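Local coordinates for protein Na Glutathione S-transferase 2 (Necator americanus, PDB 2ON5) that binds glutathione and probably catalyses its conjugation to electrophilic compounds, at residues R19-L24 with A66-L71; S90-Y95 with V153-L158; K119-L124 with F171-D176. One frame throughout, in Å; residues are numbered along the deposited sequence.

In the fold
From the N terminus, contact 1 comes first: helix 16-25 meets helix 64-75, closing a loop that carries the remaining strands after 4-9 in the thioredoxin-like domain. Contact 2 opens later, on helix 82-101, and closes at the start of helix 155-168. Contact 3 begins before that closure, near the start of helix 117-143, and ends in the turn between helices 155-168 and 179-189, so contacts 2 and 3 cross. Contacts 1 and 2 touch through Ile21 and Leu158, joining the N-terminal domain to the helical one. Contact 3 lies apart, on the opposite side of the chain's centre from contact 1, their centres about 28 Å apart.

Contact 1: residues R19-L24 with A66-L71; sequences RQIFAL and AIARYL
In the thioredoxin-like N-terminal domain of this glutathione transferase, helices 16-25 and 64-75 run nearly parallel and meet through Ile21 and Phe22 on one helix and Ala68 and Leu71 on the other. Their local axes lie 10.0 Å apart at an angle of only 13°. No hydrogen bond joins the two segments; the union is made by buried apolar side chains.

Ile21 works with both branches. Its CG1 lies anti to the carbonyl carbon (chi1 -69°) and the chain continues extended, which sends CD1 across to the backbone of Ala68. There CD1 rests 3.4 Å from Ala68 O and 3.9 Å from Ala68 CB, a van der Waals contact with a carbonyl oxygen that also accepts a hydrogen bond from the Ser72 hydroxyl. The other branch, CG2, meets the base of Leu71, 3.8 Å from its CB. One residue thus spans almost a full helical turn of its neighbour.

Leu71 uses its far end on Phe22. Both methyl groups gather at the outer part of the phenylalanine ring, and CD2 of Leu71 is 4.1 Å from CE1 of Phe22. The cluster also meets the beta-sheet: Leu54 of strand 53-56 touches both Phe22 and Leu71, while the rings of Tyr4 and Tyr29 also pack against Phe22. On the far side of helix 64-75, Arg69 leaves the contact altogether and pairs with Asp89 of its own chain and with Asp89 of the second subunit, so the same helix serves the domain core and the dimer interface. The shortest approach of the leucine to the ring is oblique, with CD1 of Leu71 3.6 Å from CZ of Phe22.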
# COMPACT_ATOMS: atom_id res chain seq x y z
N ARG A 19 11.96 6.39 10.69
CA ARG A 19 12.89 6.96 11.66
C ARG A 19 12.22 7.09 13.06
O ARG A 19 12.89 7.00 14.09
CB ARG A 19 13.41 8.32 11.20
CG ARG A 19 14.13 8.30 9.87
CD ARG A 19 14.91 9.61 9.64
NE ARG A 19 15.45 9.69 8.29
CZ ARG A 19 14.96 10.48 7.34
NH1 ARG A 19 13.88 11.20 7.60
NH2 ARG A 19 15.53 10.51 6.13
N GLN A 20 10.91 7.33 13.07
CA GLN A 20 10.21 7.57 14.34
C GLN A 20 9.90 6.25 15.02
O GLN A 20 9.84 6.20 16.23
CB GLN A 20 8.94 8.41 14.17
CG GLN A 20 9.32 9.88 13.83
CD GLN A 20 8.15 10.78 13.50
OE1 GLN A 20 8.34 11.91 13.00
NE2 GLN A 20 6.93 10.31 13.74
N ILE A 21 9.71 5.20 14.24
CA ILE A 21 9.61 3.84 14.81
C ILE A 21 10.91 3.49 15.54
O ILE A 21 10.88 3.00 16.69
CB ILE A 21 9.30 2.80 13.74
CG1 ILE A 21 7.86 3.01 13.21
CG2 ILE A 21 9.56 1.37 14.32
CD1 ILE A 21 7.55 2.25 11.86
N PHE A 22 12.05 3.76 14.91
CA PHE A 22 13.34 3.48 15.57
C PHE A 22 13.49 4.26 16.87
O PHE A 22 13.97 3.72 17.87
CB PHE A 22 14.55 3.79 14.66
CG PHE A 22 14.80 2.77 13.59
CD1 PHE A 22 15.09 1.44 13.91
CD2 PHE A 22 14.84 3.15 12.24
CE1 PHE A 22 15.35 0.51 12.93
CE2 PHE A 22 15.13 2.21 11.23
CZ PHE A 22 15.37 0.89 11.58
N ALA A 23 13.13 5.54 16.84
CA ALA A 23 13.17 6.40 18.03
C ALA A 23 12.31 5.86 19.15
O ALA A 23 12.76 5.76 20.28
CB ALA A 23 12.78 7.84 17.67
N LEU A 24 11.06 5.51 18.85
CA LEU A 24 10.16 4.95 19.86
C LEU A 24 10.68 3.64 20.46
O LEU A 24 10.45 3.34 21.64
CB LEU A 24 8.76 4.71 19.29
CG LEU A 24 7.96 5.99 18.95
CD1 LEU A 24 6.63 5.64 18.34
CD2 LEU A 24 7.79 6.84 20.19
N ALA A 66 6.07 -1.34 3.63
CA ALA A 66 6.58 -2.68 3.98
C ALA A 66 7.62 -2.55 5.09
O ALA A 66 7.65 -3.33 6.06
CB ALA A 66 7.15 -3.38 2.77
N ILE A 67 8.48 -1.54 4.97
CA ILE A 67 9.49 -1.28 5.99
C ILE A 67 8.84 -0.86 7.31
O ILE A 67 9.22 -1.36 8.37
CB ILE A 67 10.48 -0.16 5.53
CG1 ILE A 67 11.29 -0.67 4.33
CG2 ILE A 67 11.44 0.21 6.72
CD1 ILE A 67 11.95 0.49 3.48
N ALA A 68 7.89 0.08 7.26
CA ALA A 68 7.25 0.55 8.49
C ALA A 68 6.58 -0.61 9.23
O ALA A 68 6.71 -0.72 10.45
CB ALA A 68 6.21 1.67 8.20
N ARG A 69 5.86 -1.45 8.49
CA ARG A 69 5.09 -2.56 9.11
C ARG A 69 6.05 -3.60 9.72
O ARG A 69 5.84 -4.07 10.83
CB ARG A 69 4.20 -3.27 8.08
CG ARG A 69 3.29 -4.41 8.66
CD ARG A 69 2.35 -5.01 7.59
NE ARG A 69 1.59 -3.93 6.98
CZ ARG A 69 1.82 -3.38 5.79
NH1 ARG A 69 2.76 -3.86 4.98
NH2 ARG A 69 1.09 -2.35 5.40
N TYR A 70 7.08 -3.95 8.95
CA TYR A 70 8.10 -4.91 9.42
C TYR A 70 8.72 -4.51 10.79
O TYR A 70 8.76 -5.31 11.74
CB TYR A 70 9.20 -5.05 8.37
CG TYR A 70 10.35 -5.94 8.85
CD1 TYR A 70 10.14 -7.31 9.05
CD2 TYR A 70 11.61 -5.41 9.15
CE1 TYR A 70 11.14 -8.14 9.51
CE2 TYR A 70 12.66 -6.23 9.61
CZ TYR A 70 12.41 -7.59 9.81
OH TYR A 70 13.40 -8.44 10.27
N LEU A 71 9.21 -3.27 10.88
CA LEU A 71 9.72 -2.73 12.15
C LEU A 71 8.65 -2.54 13.22
O LEU A 71 8.89 -2.80 14.41
CB LEU A 71 10.50 -1.43 11.93
CG LEU A 71 11.65 -1.51 10.93
CD1 LEU A 71 12.09 -0.12 10.48
CD2 LEU A 71 12.84 -2.38 11.44

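Contact 2: residues S90-Y95 with V153-L158; sequences SVADQY and VTYADL. With EDO (1,2-ethanediol), chain P.
Ala92 of helix 82-101 and Ala156, in the first turn of helix 155-168, bring the two backbones together, their CA atoms only 5.2 Å apart. Such small side chains permit this closeness in the helical domain. The methyl of Ala156 lies 4.0 Å from CG1 of Val91, and the methyl of Ala92 meets the Tyr155 ring obliquely, 3.6 Å from CE1. Tyr155 reaches there because its CG stands between the backbone N and the carbonyl carbon (chi1 75°), laying the ring across toward helix 82-101, where its hydroxyl bonds to Asp89.

The looser side lies a turn further along, at partly exposed Tyr95. Its side chain comes no nearer than 6.0 Å to segment 153-158. Instead its hydroxyl meets O1 of a bound 1,2-ethanediol, probably from the crystallisation liquor, near the plane of the ring; that contact is too short for its details to be trusted.

At the N-terminal end of helix 155-168, Thr154, the N-cap residue, and Asp157 form a capping box, as in other glutathione transferases. Asp157 OD1 takes the Thr154 N-H through its anti lone pair at 2.8 Å (156°), and Thr154 OG1 accepts a weak bond from Ala156 N. The chemistry is therefore divided: methyl and ring contacts join the helices, while hydrogen bonds within segment 153-158 fix the helix start that presents Tyr155 and Ala156.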
# COMPACT_ATOMS: atom_id res chain seq x y z
N SER A 90 -5.30 -0.93 7.03
CA SER A 90 -6.34 -0.27 6.20
C SER A 90 -6.28 1.27 6.30
O SER A 90 -6.45 1.97 5.28
CB SER A 90 -7.75 -0.79 6.58
OG SER A 90 -8.21 -0.27 7.81
N VAL A 91 -6.03 1.79 7.51
CA VAL A 91 -5.82 3.23 7.71
C VAL A 91 -4.57 3.72 6.98
O VAL A 91 -4.61 4.79 6.31
CB VAL A 91 -5.77 3.63 9.24
CG1 VAL A 91 -5.42 5.14 9.42
CG2 VAL A 91 -7.12 3.35 9.91
N ALA A 92 -3.48 2.95 7.08
CA ALA A 92 -2.23 3.32 6.41
C ALA A 92 -2.44 3.33 4.91
O ALA A 92 -1.90 4.19 4.22
CB ALA A 92 -1.08 2.34 6.80
N ASP A 93 -3.20 2.37 4.41
CA ASP A 93 -3.52 2.30 2.98
C ASP A 93 -4.38 3.48 2.54
O ASP A 93 -4.17 4.02 1.45
CB ASP A 93 -4.20 0.98 2.61
CG ASP A 93 -3.20 -0.12 2.29
OD1 ASP A 93 -1.97 0.14 2.30
OD2 ASP A 93 -3.65 -1.26 2.02
N GLN A 94 -5.34 3.88 3.37
CA GLN A 94 -6.13 5.08 3.04
C GLN A 94 -5.25 6.35 3.01
O GLN A 94 -5.38 7.22 2.11
CB GLN A 94 -7.31 5.26 4.01
CG GLN A 94 -8.24 6.43 3.62
CD GLN A 94 -9.13 6.08 2.42
OE1 GLN A 94 -9.17 4.93 1.98
NE2 GLN A 94 -9.83 7.08 1.88
N TYR A 95 -4.38 6.47 4.00
CA TYR A 95 -3.31 7.50 3.99
C TYR A 95 -2.46 7.51 2.70
O TYR A 95 -2.17 8.58 2.14
CB TYR A 95 -2.41 7.30 5.20
CG TYR A 95 -1.20 8.24 5.21
CD1 TYR A 95 -1.34 9.57 5.58
CD2 TYR A 95 0.07 7.78 4.83
CE1 TYR A 95 -0.21 10.46 5.59
CE2 TYR A 95 1.21 8.64 4.83
CZ TYR A 95 1.05 9.97 5.20
OH TYR A 95 2.13 10.83 5.19
N VAL A 153 -0.19 3.93 20.41
CA VAL A 153 0.36 4.48 19.15
C VAL A 153 0.74 3.37 18.17
O VAL A 153 1.30 2.34 18.56
CB VAL A 153 1.56 5.46 19.40
CG1 VAL A 153 2.83 4.72 19.91
CG2 VAL A 153 1.86 6.30 18.13
N THR A 154 0.41 3.59 16.89
CA THR A 154 0.81 2.67 15.83
C THR A 154 1.47 3.44 14.68
O THR A 154 1.46 4.68 14.65
CB THR A 154 -0.38 1.86 15.24
OG1 THR A 154 -1.24 2.74 14.51
CG2 THR A 154 -1.13 1.10 16.33
N TYR A 155 2.03 2.71 13.72
CA TYR A 155 2.68 3.42 12.60
C TYR A 155 1.70 4.27 11.78
O TYR A 155 2.10 5.24 11.12
CB TYR A 155 3.54 2.48 11.74
CG TYR A 155 2.77 1.58 10.82
CD1 TYR A 155 2.46 2.00 9.53
CD2 TYR A 155 2.34 0.30 11.22
CE1 TYR A 155 1.73 1.19 8.66
CE2 TYR A 155 1.61 -0.53 10.34
CZ TYR A 155 1.31 -0.06 9.06
OH TYR A 155 0.59 -0.81 8.17
N ALA A 156 0.42 3.91 11.82
CA ALA A 156 -0.56 4.75 11.13
C ALA A 156 -0.66 6.14 11.81
O ALA A 156 -0.77 7.15 11.12
CB ALA A 156 -1.94 4.06 11.07
N ASP A 157 -0.61 6.17 13.15
CA ASP A 157 -0.56 7.44 13.90
C ASP A 157 0.66 8.28 13.48
O ASP A 157 0.56 9.50 13.27
CB ASP A 157 -0.53 7.20 15.40
CG ASP A 157 -1.80 6.53 15.90
OD1 ASP A 157 -1.68 5.40 16.43
OD2 ASP A 157 -2.90 7.12 15.68
N LEU A 158 1.79 7.61 13.35
CA LEU A 158 3.04 8.30 13.06
C LEU A 158 2.94 8.92 11.69
O LEU A 158 3.31 10.08 11.52
CB LEU A 158 4.25 7.34 13.17
CG LEU A 158 4.51 6.69 14.54
CD1 LEU A 158 5.67 5.67 14.52
CD2 LEU A 158 4.77 7.75 15.62
C1 EDO P . 4.26 9.38 2.59
O1 EDO P . 3.80 10.28 3.58
C2 EDO P . 3.72 7.99 2.90
O2 EDO P . 2.89 7.61 1.82

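Contact 3: residues K119-L124 with F171-D176; sequences KLFKEL and FPSIYD
Phe121 is the residue of helix 117-143 that meets Phe171, Ser173 and Ile174, and the residues before it turn elsewhere. Lys119 points away from segment 171-176 and forms a long salt bridge along its own helix, NZ lying 3.8 Å from Glu123 OE1. Leu120 packs instead on Tyr105 of helix 103-110.

At Phe121 the side chain swings across, CG anti to the backbone N (chi1 166°), and its ring forms an offset stack with that of Phe171. The centroids are 4.6 Å apart and the planes 21° from parallel. The side chains lie antiparallel, so each ring also receives the other's CB over a face: Phe171 CB sits 3.6 Å from the centroid of the Phe121 ring, close to its normal, whereas Phe121 CB lies 4.2 Å from the centroid of the Phe171 ring and is offset toward the rim.

The partner segment is the linker between helices 155-168 and 179-189 of the all-helical C-terminal domain, and its residues 172-175 form a 3-10 turn. That turn curls round the edge of the Phe121 ring. Ser173 OG stands near the ring plane, 3.5 Å from Phe121 CE2, and Ile174 CB lies 4.1 Å from Phe121 CE1. Ile174 N, also at the edge, is engaged within the turn, donating to Phe171 O at 3.1 Å. Tyr105 and Ile167 pack on Phe121 as well.

From Phe121 on, the helix widens into a pi-type turn over residues 121-124. Leu124 N still bonds to Leu120 O at 2.7 Å, and the Leu124 side chain rests on Pro104.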
# COMPACT_ATOMS: atom_id res chain seq x y z
N LYS A 119 -0.82 27.67 -4.24
CA LYS A 119 -1.91 27.38 -5.18
C LYS A 119 -2.33 25.91 -5.11
O LYS A 119 -3.54 25.59 -5.06
CB LYS A 119 -1.52 27.78 -6.60
CG LYS A 119 -2.61 27.60 -7.64
CD LYS A 119 -2.26 28.35 -8.93
CE LYS A 119 -3.09 27.85 -10.12
NZ LYS A 119 -2.39 26.71 -10.82
N LEU A 120 -1.34 25.02 -5.12
CA LEU A 120 -1.61 23.58 -5.05
C LEU A 120 -2.23 23.20 -3.71
O LEU A 120 -3.06 22.27 -3.64
CB LEU A 120 -0.32 22.79 -5.21
CG LEU A 120 0.12 22.15 -6.54
CD1 LEU A 120 -1.00 22.02 -7.57
CD2 LEU A 120 1.31 22.88 -7.06
N PHE A 121 -1.82 23.88 -2.65
CA PHE A 121 -2.33 23.59 -1.33
C PHE A 121 -3.83 23.88 -1.33
O PHE A 121 -4.64 23.05 -0.91
CB PHE A 121 -1.61 24.40 -0.25
CG PHE A 121 -2.31 24.40 1.09
CD1 PHE A 121 -2.11 23.35 2.00
CD2 PHE A 121 -3.19 25.43 1.44
CE1 PHE A 121 -2.77 23.34 3.22
CE2 PHE A 121 -3.85 25.42 2.66
CZ PHE A 121 -3.64 24.38 3.55
N LYS A 122 -4.20 25.05 -1.86
CA LYS A 122 -5.59 25.47 -1.93
C LYS A 122 -6.41 24.61 -2.88
O LYS A 122 -7.53 24.23 -2.56
CB LYS A 122 -5.70 26.94 -2.35
CG LYS A 122 -5.52 27.92 -1.21
CD LYS A 122 -5.79 29.38 -1.68
CE LYS A 122 -4.52 30.07 -2.11
NZ LYS A 122 -4.80 31.42 -2.72
N GLU A 123 -5.86 24.31 -4.05
CA GLU A 123 -6.65 23.72 -5.12
C GLU A 123 -6.67 22.19 -5.03
O GLU A 123 -7.65 21.56 -5.41
CB GLU A 123 -6.14 24.18 -6.50
CG GLU A 123 -6.29 25.70 -6.75
CD GLU A 123 -5.95 26.13 -8.20
OE1 GLU A 123 -5.45 25.31 -8.99
OE2 GLU A 123 -6.20 27.31 -8.54
N LEU A 124 -5.59 21.62 -4.48
CA LEU A 124 -5.41 20.18 -4.43
C LEU A 124 -5.52 19.61 -3.01
O LEU A 124 -6.37 18.75 -2.73
CB LEU A 124 -4.06 19.81 -5.07
CG LEU A 124 -3.74 18.32 -5.24
CD1 LEU A 124 -4.90 17.58 -5.85
CD2 LEU A 124 -2.49 18.13 -6.07
N PHE A 171 1.52 25.77 6.07
CA PHE A 171 0.12 26.16 5.85
C PHE A 171 -0.77 25.67 7.03
O PHE A 171 -1.40 24.60 6.94
CB PHE A 171 -0.42 25.64 4.50
CG PHE A 171 0.36 26.13 3.29
CD1 PHE A 171 1.12 25.25 2.54
CD2 PHE A 171 0.33 27.48 2.92
CE1 PHE A 171 1.85 25.71 1.41
CE2 PHE A 171 1.05 27.94 1.81
CZ PHE A 171 1.82 27.06 1.06
N PRO A 172 -0.78 26.42 8.14
CA PRO A 172 -1.51 26.03 9.36
C PRO A 172 -3.01 25.83 9.21
O PRO A 172 -3.63 25.18 10.07
CB PRO A 172 -1.22 27.18 10.33
CG PRO A 172 -0.73 28.28 9.52
CD PRO A 172 0.00 27.65 8.37
N SER A 173 -3.59 26.34 8.12
CA SER A 173 -5.02 26.20 7.90
C SER A 173 -5.41 24.78 7.49
O SER A 173 -6.59 24.48 7.33
CB SER A 173 -5.52 27.20 6.86
OG SER A 173 -5.07 26.88 5.56
N ILE A 174 -4.43 23.90 7.31
CA ILE A 174 -4.76 22.50 7.01
C ILE A 174 -5.71 21.93 8.09
O ILE A 174 -6.56 21.08 7.82
CB ILE A 174 -3.49 21.62 6.85
CG1 ILE A 174 -3.90 20.23 6.31
CG2 ILE A 174 -2.66 21.57 8.15
CD1 ILE A 174 -2.74 19.25 6.19
N TYR A 175 -5.57 22.42 9.32
CA TYR A 175 -6.39 21.90 10.42
C TYR A 175 -7.80 22.53 10.54
O TYR A 175 -8.61 22.06 11.34
CB TYR A 175 -5.66 22.03 11.74
CG TYR A 175 -4.43 21.14 11.91
CD1 TYR A 175 -3.21 21.70 12.19
CD2 TYR A 175 -4.53 19.74 11.83
CE1 TYR A 175 -2.07 20.91 12.37
CE2 TYR A 175 -3.39 18.93 12.01
CZ TYR A 175 -2.17 19.53 12.28
OH TYR A 175 -1.02 18.78 12.48
N ASP A 176 -8.08 23.58 9.78
CA ASP A 176 -9.39 24.24 9.79
C ASP A 176 -10.49 23.22 9.56
O ASP A 176 -10.48 22.47 8.56
CB ASP A 176 -9.50 25.30 8.69
CG ASP A 176 -8.70 26.56 8.99
OD1 ASP A 176 -7.97 26.64 10.01
OD2 ASP A 176 -8.81 27.49 8.16